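Local coordinates for putative phosphatase (Bacteroides thetaiotaomicron, PDB 3KYA), which is of unknown function but may be a phosphatase, combining an IPT/TIG immunoglobulin-like domain with a beta-propeller and binding zinc ions, at residues L399-V403 against T414-R418; V328-F334 against M371-C375; P14-I20 against N89-A95. All coordinates share one frame; numbering follows the deposited sequence. Where two conformers were deposited one is given.

Contact 1 of 3, residues L399-V403 against T414-R418; sequences LNFCV and TYAGR
Residues 402-403 and 414-416 run antiparallel, with Val403 facing both Tyr415 and Ala416: Val403 N gives a hydrogen bond to Ala416 O at 2.9 Å, while Val403 O accepts from Tyr415 N at 2.8 Å and from the more distant Ala416 N. One carbonyl gripped by two successive N-H groups makes a classic beta bulge, and the chain turns a corner at Ala416. Val403 sends CG1 alongside the Tyr415 ring, reaching its edge at CD2 4.0 Å away, and its CB faces the Ala416 methyl; Ile471 of strand 467-473 packs on all three residues. Cys402 rests its CB on Ala416 O. At Gly417 a CB would collide with Phe401 O and be jammed against the preceding carbonyl, so these backbone angles call for a glycine.

The long chain of Arg418 then folds back over 400-402. CD lies against Cys402 SG at 4.0 Å, and the bend at CG-CD (chi3 71°) turns the guanidinium so that NH1 reaches Asn400 O, 3.0 Å away. That acceptor lies in the guanidinium plane, yet the donor stands 33° out of the carbonyl plane. Water 1 joins NH1 to Asn400 OD1, and Asn400 ND2 is held by Asp397 and Gly360. A second water links Arg418 N to Phe401 O, and Tyr361 supplies a cation-pi partner for the guanidinium. An alanine in place of Arg418 is likely to leave Asn400 O without this donor, water 1 without one of its anchors, and the sulfur of Cys402 less covered. The bulge, with Arg418 two residues on, finishes the hairpin of strands 402-406 and 412-415, the last two of a four-stranded antiparallel propeller blade.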
loop_
_atom_site.group_PDB
_atom_site.type_symbol
_atom_site.label_atom_id
_atom_site.label_comp_id
_atom_site.label_asym_id
_atom_site.label_seq_id
_atom_site.Cartn_x
_atom_site.Cartn_y
_atom_site.Cartn_z
ATOM N N LEU A 399 14.026 -18.837 3.943
ATOM C CA LEU A 399 13.462 -19.544 5.087
ATOM C C LEU A 399 12.067 -19.063 5.474
ATOM O O LEU A 399 11.483 -19.563 6.434
ATOM C CB LEU A 399 14.443 -19.520 6.277
ATOM C CG LEU A 399 15.688 -20.399 6.078
ATOM C CD1 LEU A 399 16.659 -20.287 7.260
ATOM C CD2 LEU A 399 15.311 -21.876 5.831
ATOM N N ASN A 400 11.543 -18.096 4.727
ATOM C CA ASN A 400 10.152 -17.664 4.893
ATOM C C ASN A 400 9.262 -18.163 3.744
ATOM O O ASN A 400 8.095 -17.806 3.675
ATOM C CB ASN A 400 10.058 -16.152 5.053
ATOM C CG ASN A 400 10.623 -15.679 6.374
ATOM O OD1 ASN A 400 10.506 -16.373 7.388
ATOM N ND2 ASN A 400 11.248 -14.501 6.373
ATOM N N PHE A 401 9.825 -18.971 2.847
ATOM C CA PHE A 401 9.059 -19.655 1.802
ATOM C C PHE A 401 8.182 -18.742 0.937
ATOM O O PHE A 401 7.033 -19.085 0.616
ATOM C CB PHE A 401 8.172 -20.724 2.459
ATOM C CG PHE A 401 8.821 -21.424 3.653
ATOM C CD1 PHE A 401 9.979 -22.180 3.500
ATOM C CD2 PHE A 401 8.241 -21.344 4.911
ATOM C CE1 PHE A 401 10.561 -22.827 4.590
ATOM C CE2 PHE A 401 8.809 -21.985 6.017
ATOM C CZ PHE A 401 9.969 -22.738 5.861
ATOM N N CYS A 402 8.718 -17.595 0.541
ATOM C CA CYS A 402 7.946 -16.648 -0.254
ATOM C C CYS A 402 8.800 -15.687 -1.084
ATOM O O CYS A 402 10.019 -15.601 -0.919
ATOM C CB CYS A 402 7.034 -15.850 0.679
ATOM S SG CYS A 402 7.921 -14.828 1.891
ATOM N N VAL A 403 8.124 -15.001 -1.997
ATOM C CA VAL A 403 8.698 -13.920 -2.777
ATOM C C VAL A 403 8.238 -12.626 -2.089
ATOM O O VAL A 403 7.030 -12.450 -1.843
ATOM C CB VAL A 403 8.201 -13.923 -4.235
ATOM C CG1 VAL A 403 8.779 -12.732 -5.002
ATOM C CG2 VAL A 403 8.556 -15.253 -4.952
ATOM N N THR A 414 4.820 -8.898 1.099
ATOM C CA THR A 414 4.881 -10.282 0.657
ATOM C C THR A 414 4.071 -10.362 -0.623
ATOM O O THR A 414 2.886 -10.012 -0.632
ATOM C CB THR A 414 4.364 -11.253 1.720
ATOM O OG1 THR A 414 5.193 -11.156 2.885
ATOM C CG2 THR A 414 4.415 -12.692 1.212
ATOM N N TYR A 415 4.715 -10.806 -1.705
ATOM C CA TYR A 415 4.088 -10.857 -3.033
ATOM C C TYR A 415 3.413 -12.179 -3.346
ATOM O O TYR A 415 2.282 -12.199 -3.861
ATOM C CB TYR A 415 5.143 -10.555 -4.110
ATOM C CG TYR A 415 4.660 -10.677 -5.545
ATOM C CD1 TYR A 415 3.662 -9.838 -6.043
ATOM C CD2 TYR A 415 5.230 -11.606 -6.412
ATOM C CE1 TYR A 415 3.232 -9.940 -7.371
ATOM C CE2 TYR A 415 4.809 -11.712 -7.726
ATOM C CZ TYR A 415 3.814 -10.879 -8.199
ATOM O OH TYR A 415 3.393 -10.988 -9.512
ATOM N N ALA A 416 4.097 -13.281 -3.030
ATOM C CA ALA A 416 3.607 -14.610 -3.355
ATOM C C ALA A 416 4.114 -15.635 -2.357
ATOM O O ALA A 416 5.286 -15.606 -1.951
ATOM C CB ALA A 416 4.036 -14.994 -4.790
ATOM N N GLY A 417 3.227 -16.545 -1.977
ATOM C CA GLY A 417 3.548 -17.618 -1.044
ATOM C C GLY A 417 2.825 -17.479 0.279
ATOM O O GLY A 417 2.092 -16.499 0.502
ATOM N N ARG A 418 3.008 -18.489 1.124
ATOM C CA ARG A 418 2.411 -18.564 2.459
ATOM C C ARG A 418 0.874 -18.474 2.397
ATOM O O ARG A 418 0.245 -17.828 3.244
ATOM C CB ARG A 418 3.006 -17.469 3.364
ATOM C CG ARG A 418 4.538 -17.538 3.473
ATOM C CD ARG A 418 5.105 -16.358 4.268
ATOM N NE ARG A 418 4.797 -16.440 5.697
ATOM C CZ ARG A 418 5.585 -16.992 6.626
ATOM N NH1 ARG A 418 6.756 -17.533 6.309
ATOM N NH2 ARG A 418 5.201 -17.005 7.896
HETATM O O HOH W 1 8.776 -18.562 8.238
HETATM O O HOH W 2 4.920 -20.693 1.061
#

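Contact 2 of 3, residues V328-F334 against M371-C375; sequences VINNHYF and MNNPC
With CG anti to its carbonyl carbon (chi1 -38°) and the ring turned by chi2 of -65°, His332 presents ND1 to Asn373 N. Met371, present as selenomethionine, instead holds CG between its own backbone N and carbonyl carbon (chi1 56°), and an extended chi2 carries SE to the ring of Phe334. The histidine bond is 3.0 Å from Asn373 N to His332 ND1, with the donor lying in the imidazole plane; the ring nitrogen thus serves as acceptor for a backbone N-H and ties the two segments together. Asn372 OD1, which accepts a hydrogen bond from Asn373 ND2 at 3.0 Å, stands near His332 CE1, its amide almost perpendicular to the imidazole.

Selenium meets the phenyl group at the edge, SE being 3.7 Å from Phe334 CD1, a Met-aromatic contact in which the two side chains cross at about a right angle. Further round the same ring, CE1 touches Pro374 CB at 3.6 Å, and Phe393 and Phe395 set their rings edge-to-face against it. The contact joins two successive blades of the beta-propeller: 328-334 spans the turn between strands 323-328 and 333-340, while 371-375 leads into strand 374-381, the first of the next blade. Val328 N bonds to Tyr333 O to close that turn.

Backbone carbonyls complete the fit. Asn373 CA directs its hydrogen almost straight at Ile329 O, 3.3 Å from it, and in return Ile329 CA and CG1 lie against Pro374 O. Pro374 CG packs on Val328 O at 3.6 Å; the same carbon approaches Tyr333 N, which is buried here with no partner in the model. Beside it Met371 CG sits 3.2 Å from His332 O, and water 3 bridges that oxygen and Met371 N, accepting from the latter.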
loop_
_atom_site.group_PDB
_atom_site.type_symbol
_atom_site.label_atom_id
_atom_site.label_comp_id
_atom_site.label_asym_id
_atom_site.label_seq_id
_atom_site.Cartn_x
_atom_site.Cartn_y
_atom_site.Cartn_z
ATOM N N VAL A 328 22.545 -9.575 1.940
ATOM C CA VAL A 328 23.382 -10.283 2.921
ATOM C C VAL A 328 22.631 -11.544 3.346
ATOM O O VAL A 328 21.808 -11.539 4.254
ATOM C CB VAL A 328 23.776 -9.374 4.111
ATOM C CG1 VAL A 328 24.813 -10.059 4.985
ATOM C CG2 VAL A 328 24.343 -8.052 3.607
ATOM N N ILE A 329 22.904 -12.621 2.609
ATOM C CA ILE A 329 22.266 -13.922 2.772
ATOM C C ILE A 329 22.318 -14.475 4.194
ATOM O O ILE A 329 21.296 -14.909 4.736
ATOM C CB ILE A 329 22.954 -14.956 1.822
ATOM C CG1 ILE A 329 22.791 -14.549 0.355
ATOM C CG2 ILE A 329 22.413 -16.371 2.052
ATOM C CD1 ILE A 329 23.774 -15.304 -0.588
ATOM N N ASN A 330 23.498 -14.431 4.806
ATOM C CA ASN A 330 23.675 -15.021 6.131
ATOM C C ASN A 330 23.340 -14.115 7.324
ATOM O O ASN A 330 23.329 -14.590 8.455
ATOM C CB ASN A 330 25.102 -15.599 6.288
ATOM C CG ASN A 330 26.202 -14.534 6.314
ATOM O OD1 ASN A 330 26.049 -13.430 5.809
ATOM N ND2 ASN A 330 27.351 -14.904 6.871
ATOM N N ASN A 331 23.044 -12.839 7.081
ATOM C CA ASN A 331 22.727 -11.917 8.178
ATOM C C ASN A 331 21.389 -11.169 8.067
ATOM O O ASN A 331 21.096 -10.266 8.852
ATOM C CB ASN A 331 23.933 -11.008 8.443
ATOM C CG ASN A 331 25.051 -11.750 9.171
ATOM O OD1 ASN A 331 24.854 -12.244 10.290
ATOM N ND2 ASN A 331 26.226 -11.812 8.559
ATOM N N HIS A 332 20.590 -11.572 7.081
ATOM C CA HIS A 332 19.175 -11.215 6.964
ATOM C C HIS A 332 18.785 -9.759 6.695
ATOM O O HIS A 332 17.789 -9.272 7.217
ATOM C CB HIS A 332 18.461 -11.770 8.219
ATOM C CG HIS A 332 18.983 -13.109 8.639
ATOM N ND1 HIS A 332 18.842 -14.239 7.858
ATOM C CD2 HIS A 332 19.699 -13.488 9.726
ATOM C CE1 HIS A 332 19.446 -15.258 8.450
ATOM N NE2 HIS A 332 19.969 -14.830 9.587
ATOM N N TYR A 333 19.537 -9.092 5.822
ATOM C CA TYR A 333 19.200 -7.731 5.396
ATOM C C TYR A 333 19.822 -7.371 4.039
ATOM O O TYR A 333 20.677 -8.096 3.526
ATOM C CB TYR A 333 19.596 -6.688 6.473
ATOM C CG TYR A 333 21.097 -6.458 6.660
ATOM C CD1 TYR A 333 21.915 -7.446 7.191
ATOM C CD2 TYR A 333 21.682 -5.235 6.349
ATOM C CE1 TYR A 333 23.289 -7.231 7.373
ATOM C CE2 TYR A 333 23.048 -5.015 6.524
ATOM C CZ TYR A 333 23.842 -6.014 7.045
ATOM O OH TYR A 333 25.195 -5.797 7.223
ATOM N N PHE A 334 19.344 -6.268 3.463
ATOM C CA PHE A 334 19.887 -5.670 2.252
ATOM C C PHE A 334 20.465 -4.286 2.560
ATOM O O PHE A 334 19.887 -3.509 3.358
ATOM C CB PHE A 334 18.819 -5.459 1.136
ATOM C CG PHE A 334 18.398 -6.704 0.413
ATOM C CD1 PHE A 334 17.362 -7.483 0.895
ATOM C CD2 PHE A 334 18.987 -7.054 -0.805
ATOM C CE1 PHE A 334 16.974 -8.645 0.219
ATOM C CE2 PHE A 334 18.605 -8.206 -1.470
ATOM C CZ PHE A 334 17.588 -8.988 -0.958
HETATM N N MSE A 371 13.418 -10.474 7.535
HETATM C CA MSE A 371 13.520 -11.513 6.518
HETATM C C MSE A 371 14.451 -12.613 7.053
HETATM O O MSE A 371 15.019 -12.487 8.141
HETATM C CB MSE A 371 14.018 -10.910 5.207
HETATM C CG MSE A 371 15.347 -10.169 5.341
HETATM SE SE MSE A 371 15.810 -9.055 3.810
HETATM C CE MSE A 371 14.478 -7.658 3.885
ATOM N N ASN A 372 14.607 -13.703 6.308
ATOM C CA ASN A 372 15.387 -14.821 6.797
ATOM C C ASN A 372 16.058 -15.556 5.630
ATOM O O ASN A 372 15.424 -16.358 4.945
ATOM C CB ASN A 372 14.475 -15.739 7.611
ATOM C CG ASN A 372 15.233 -16.749 8.429
ATOM O OD1 ASN A 372 16.424 -16.968 8.219
ATOM N ND2 ASN A 372 14.545 -17.376 9.379
ATOM N N ASN A 373 17.354 -15.282 5.463
ATOM C CA ASN A 373 18.160 -15.833 4.358
ATOM C C ASN A 373 17.654 -15.310 3.011
ATOM O O ASN A 373 17.147 -16.090 2.180
ATOM C CB ASN A 373 18.220 -17.380 4.333
ATOM C CG ASN A 373 19.167 -17.967 5.364
ATOM O OD1 ASN A 373 20.218 -18.508 5.015
ATOM N ND2 ASN A 373 18.797 -17.879 6.628
ATOM N N PRO A 374 17.765 -13.987 2.778
ATOM C CA PRO A 374 17.339 -13.419 1.497
ATOM C C PRO A 374 18.291 -13.859 0.384
ATOM O O PRO A 374 19.522 -13.735 0.533
ATOM C CB PRO A 374 17.440 -11.911 1.719
ATOM C CG PRO A 374 18.491 -11.757 2.780
ATOM C CD PRO A 374 18.354 -12.961 3.666
ATOM N N CYS A 375 17.727 -14.391 -0.697
ATOM C CA CYS A 375 18.525 -14.895 -1.816
ATOM C C CYS A 375 18.309 -14.054 -3.089
ATOM O O CYS A 375 18.282 -12.823 -3.003
ATOM C CB CYS A 375 18.291 -16.410 -1.987
ATOM S SG CYS A 375 18.926 -17.401 -0.568
HETATM O O HOH W 3 15.771 -9.273 8.964
#

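Contact 3 of 3, residues P14-I20 against N89-A95; sequences PSKPVAI and NAVTTTA
The ring of Pro14 touches Asn89 through CB, which lies 4.0 Å from Asn89 CB and also rests on Asn89 O, so that the methylene of the asparagine, rather than its flat amide, makes the touch. The flat peptide group of Val18 is met in turn by Thr93, whose CB comes to 3.2 Å from Val18 O.

From there the two segments run in the same direction, with Val18, Ile20, Val91 and Thr93 directed at the other segment. Val18 splits its branches between two neighbours, CG2 going to Val91 CG1 at 3.7 Å and CG1 to Thr93 CG2. Having OG1 anti to the backbone N (chi1 -167°) puts Thr93 CG2 between N and the carbonyl carbon, where it touches Val18 CG1 and Ile20 CG1. Ile20 CG2 then packs on the methyl of Ala95 at 3.8 Å. Val84 and Ile82 of strand 80-84 touch Val18 and Ile20; the row lies at the margin of the IPT/TIG domain, between the start of strand 19-28 and strand 91-94, outermost in its sheet within this chain.

Waters link backbone atoms of 14-20 to Thr93 OG1 and Thr92 O. Water 5 accepts from Val18 N and donates to Thr92 O; water 6 lies 2.9 Å from Ile20 N and 2.8 Å from Thr93 OG1; water 4 donates to Val18 O and has a weak link to Thr93 OG1. The hydroxyl of Thr93 and the carbonyl of Thr92 thus take these waters along the margin. The chemistry implies a solvated seam, held by small apolar contacts and bridging water instead of direct strand pairing.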
loop_
_atom_site.group_PDB
_atom_site.type_symbol
_atom_site.label_atom_id
_atom_site.label_comp_id
_atom_site.label_asym_id
_atom_site.label_seq_id
_atom_site.Cartn_x
_atom_site.Cartn_y
_atom_site.Cartn_z
ATOM N N PRO A 14 -41.493 -22.839 -6.705
ATOM C CA PRO A 14 -40.962 -23.699 -7.771
ATOM C C PRO A 14 -41.797 -23.768 -9.060
ATOM O O PRO A 14 -41.330 -24.350 -10.035
ATOM C CB PRO A 14 -40.887 -25.081 -7.110
ATOM C CG PRO A 14 -41.831 -25.027 -5.993
ATOM C CD PRO A 14 -41.836 -23.618 -5.501
ATOM N N SER A 15 -43.007 -23.207 -9.058
ATOM C CA SER A 15 -43.843 -23.169 -10.264
ATOM C C SER A 15 -43.574 -21.906 -11.091
ATOM O O SER A 15 -44.134 -21.751 -12.171
ATOM C CB SER A 15 -45.323 -23.236 -9.904
ATOM O OG SER A 15 -45.708 -22.116 -9.128
ATOM N N LYS A 16 -42.718 -21.016 -10.581
ATOM C CA LYS A 16 -42.365 -19.773 -11.256
ATOM C C LYS A 16 -40.897 -19.757 -11.645
ATOM O O LYS A 16 -40.061 -20.351 -10.957
ATOM C CB LYS A 16 -42.640 -18.576 -10.343
ATOM C CG LYS A 16 -44.109 -18.345 -9.983
ATOM C CD LYS A 16 -44.939 -18.011 -11.224
ATOM C CE LYS A 16 -46.301 -17.427 -10.873
ATOM N NZ LYS A 16 -47.173 -18.373 -10.133
ATOM N N PRO A 17 -40.563 -19.048 -12.738
ATOM C CA PRO A 17 -39.165 -18.986 -13.132
ATOM C C PRO A 17 -38.304 -18.258 -12.106
ATOM O O PRO A 17 -38.823 -17.558 -11.233
ATOM C CB PRO A 17 -39.198 -18.191 -14.447
ATOM C CG PRO A 17 -40.492 -17.457 -14.438
ATOM C CD PRO A 17 -41.443 -18.315 -13.672
ATOM N N VAL A 18 -37.000 -18.478 -12.195
ATOM C CA VAL A 18 -36.027 -17.752 -11.407
ATOM C C VAL A 18 -35.447 -16.775 -12.415
ATOM O O VAL A 18 -35.222 -17.138 -13.579
ATOM C CB VAL A 18 -34.932 -18.656 -10.830
ATOM C CG1 VAL A 18 -33.815 -17.816 -10.213
ATOM C CG2 VAL A 18 -35.517 -19.602 -9.804
ATOM N N ALA A 19 -35.227 -15.535 -11.995
ATOM C CA ALA A 19 -34.687 -14.523 -12.889
ATOM C C ALA A 19 -33.520 -13.786 -12.262
ATOM O O ALA A 19 -33.488 -13.605 -11.055
ATOM C CB ALA A 19 -35.794 -13.520 -13.275
ATOM N N ILE A 20 -32.550 -13.406 -13.097
ATOM C CA ILE A 20 -31.447 -12.538 -12.715
ATOM C C ILE A 20 -31.614 -11.265 -13.546
ATOM O O ILE A 20 -31.599 -11.334 -14.777
ATOM C CB ILE A 20 -30.081 -13.163 -13.001
ATOM C CG1 ILE A 20 -29.871 -14.372 -12.079
ATOM C CG2 ILE A 20 -28.980 -12.113 -12.832
ATOM C CD1 ILE A 20 -28.587 -15.148 -12.366
ATOM N N ASN A 89 -38.210 -29.931 -7.708
ATOM C CA ASN A 89 -38.443 -28.496 -7.495
ATOM C C ASN A 89 -37.291 -27.566 -7.910
ATOM O O ASN A 89 -37.368 -26.361 -7.674
ATOM C CB ASN A 89 -38.763 -28.243 -6.020
ATOM C CG ASN A 89 -40.035 -28.924 -5.577
ATOM O OD1 ASN A 89 -40.820 -29.370 -6.399
ATOM N ND2 ASN A 89 -40.251 -28.991 -4.272
ATOM N N ALA A 90 -36.236 -28.110 -8.518
ATOM C CA ALA A 90 -35.075 -27.298 -8.892
ATOM C C ALA A 90 -35.387 -26.467 -10.142
ATOM O O ALA A 90 -35.941 -26.994 -11.104
ATOM C CB ALA A 90 -33.851 -28.177 -9.117
ATOM N N VAL A 91 -35.064 -25.172 -10.089
ATOM C CA VAL A 91 -35.276 -24.238 -11.196
ATOM C C VAL A 91 -33.954 -23.514 -11.441
ATOM O O VAL A 91 -33.323 -23.039 -10.493
ATOM C CB VAL A 91 -36.437 -23.241 -10.904
ATOM C CG1 VAL A 91 -36.661 -22.282 -12.081
ATOM C CG2 VAL A 91 -37.723 -24.000 -10.611
ATOM N N THR A 92 -33.527 -23.468 -12.705
ATOM C CA THR A 92 -32.251 -22.857 -13.089
ATOM C C THR A 92 -32.418 -21.735 -14.103
ATOM O O THR A 92 -33.288 -21.795 -14.956
ATOM C CB THR A 92 -31.301 -23.905 -13.716
ATOM O OG1 THR A 92 -31.052 -24.954 -12.777
ATOM C CG2 THR A 92 -29.970 -23.284 -14.112
ATOM N N THR A 93 -31.592 -20.699 -13.980
ATOM C CA THR A 93 -31.570 -19.617 -14.950
ATOM C C THR A 93 -30.132 -19.183 -15.142
ATOM O O THR A 93 -29.279 -19.455 -14.298
ATOM C CB THR A 93 -32.422 -18.401 -14.524
ATOM O OG1 THR A 93 -32.598 -17.520 -15.649
ATOM C CG2 THR A 93 -31.772 -17.641 -13.375
ATOM N N THR A 94 -29.866 -18.524 -16.263
ATOM C CA THR A 94 -28.534 -18.011 -16.562
ATOM C C THR A 94 -28.683 -16.538 -16.894
ATOM O O THR A 94 -29.581 -16.171 -17.662
ATOM C CB THR A 94 -27.886 -18.754 -17.742
ATOM O OG1 THR A 94 -27.743 -20.137 -17.405
ATOM C CG2 THR A 94 -26.503 -18.188 -18.071
ATOM N N ALA A 95 -27.829 -15.698 -16.311
ATOM C CA ALA A 95 -27.901 -14.264 -16.551
ATOM C C ALA A 95 -27.644 -14.002 -18.039
ATOM O O ALA A 95 -26.826 -14.686 -18.665
ATOM C CB ALA A 95 -26.920 -13.516 -15.696
HETATM O O HOH W 4 -35.833 -16.857 -16.201
HETATM O O HOH W 5 -35.906 -20.083 -14.628
HETATM O O HOH W 6 -32.470 -14.677 -15.731
#

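Overall arrangement
Contacts 1 and 2 belong to the propeller and share the blade of strands 374-381 to 412-415: their centres are 14 Å apart, and they touch where Leu399 N probably hydrogen-bonds to Asn372 O at 3.0 Å. Contact 2 joins that blade to the preceding one; contact 1 shapes its last hairpin. Contact 3 stands apart in the IPT/TIG domain, its centre 44 Å from that of contact 1 and 58 Å from that of contact 2. Its Ile20 side chain is about 9 Å from a bound zinc ion and about 6 Å from that of Asp22, a zinc-binding residue whose ion is not bound to this chain; a different zinc ion lies about 14 Å from the Met371 side chain.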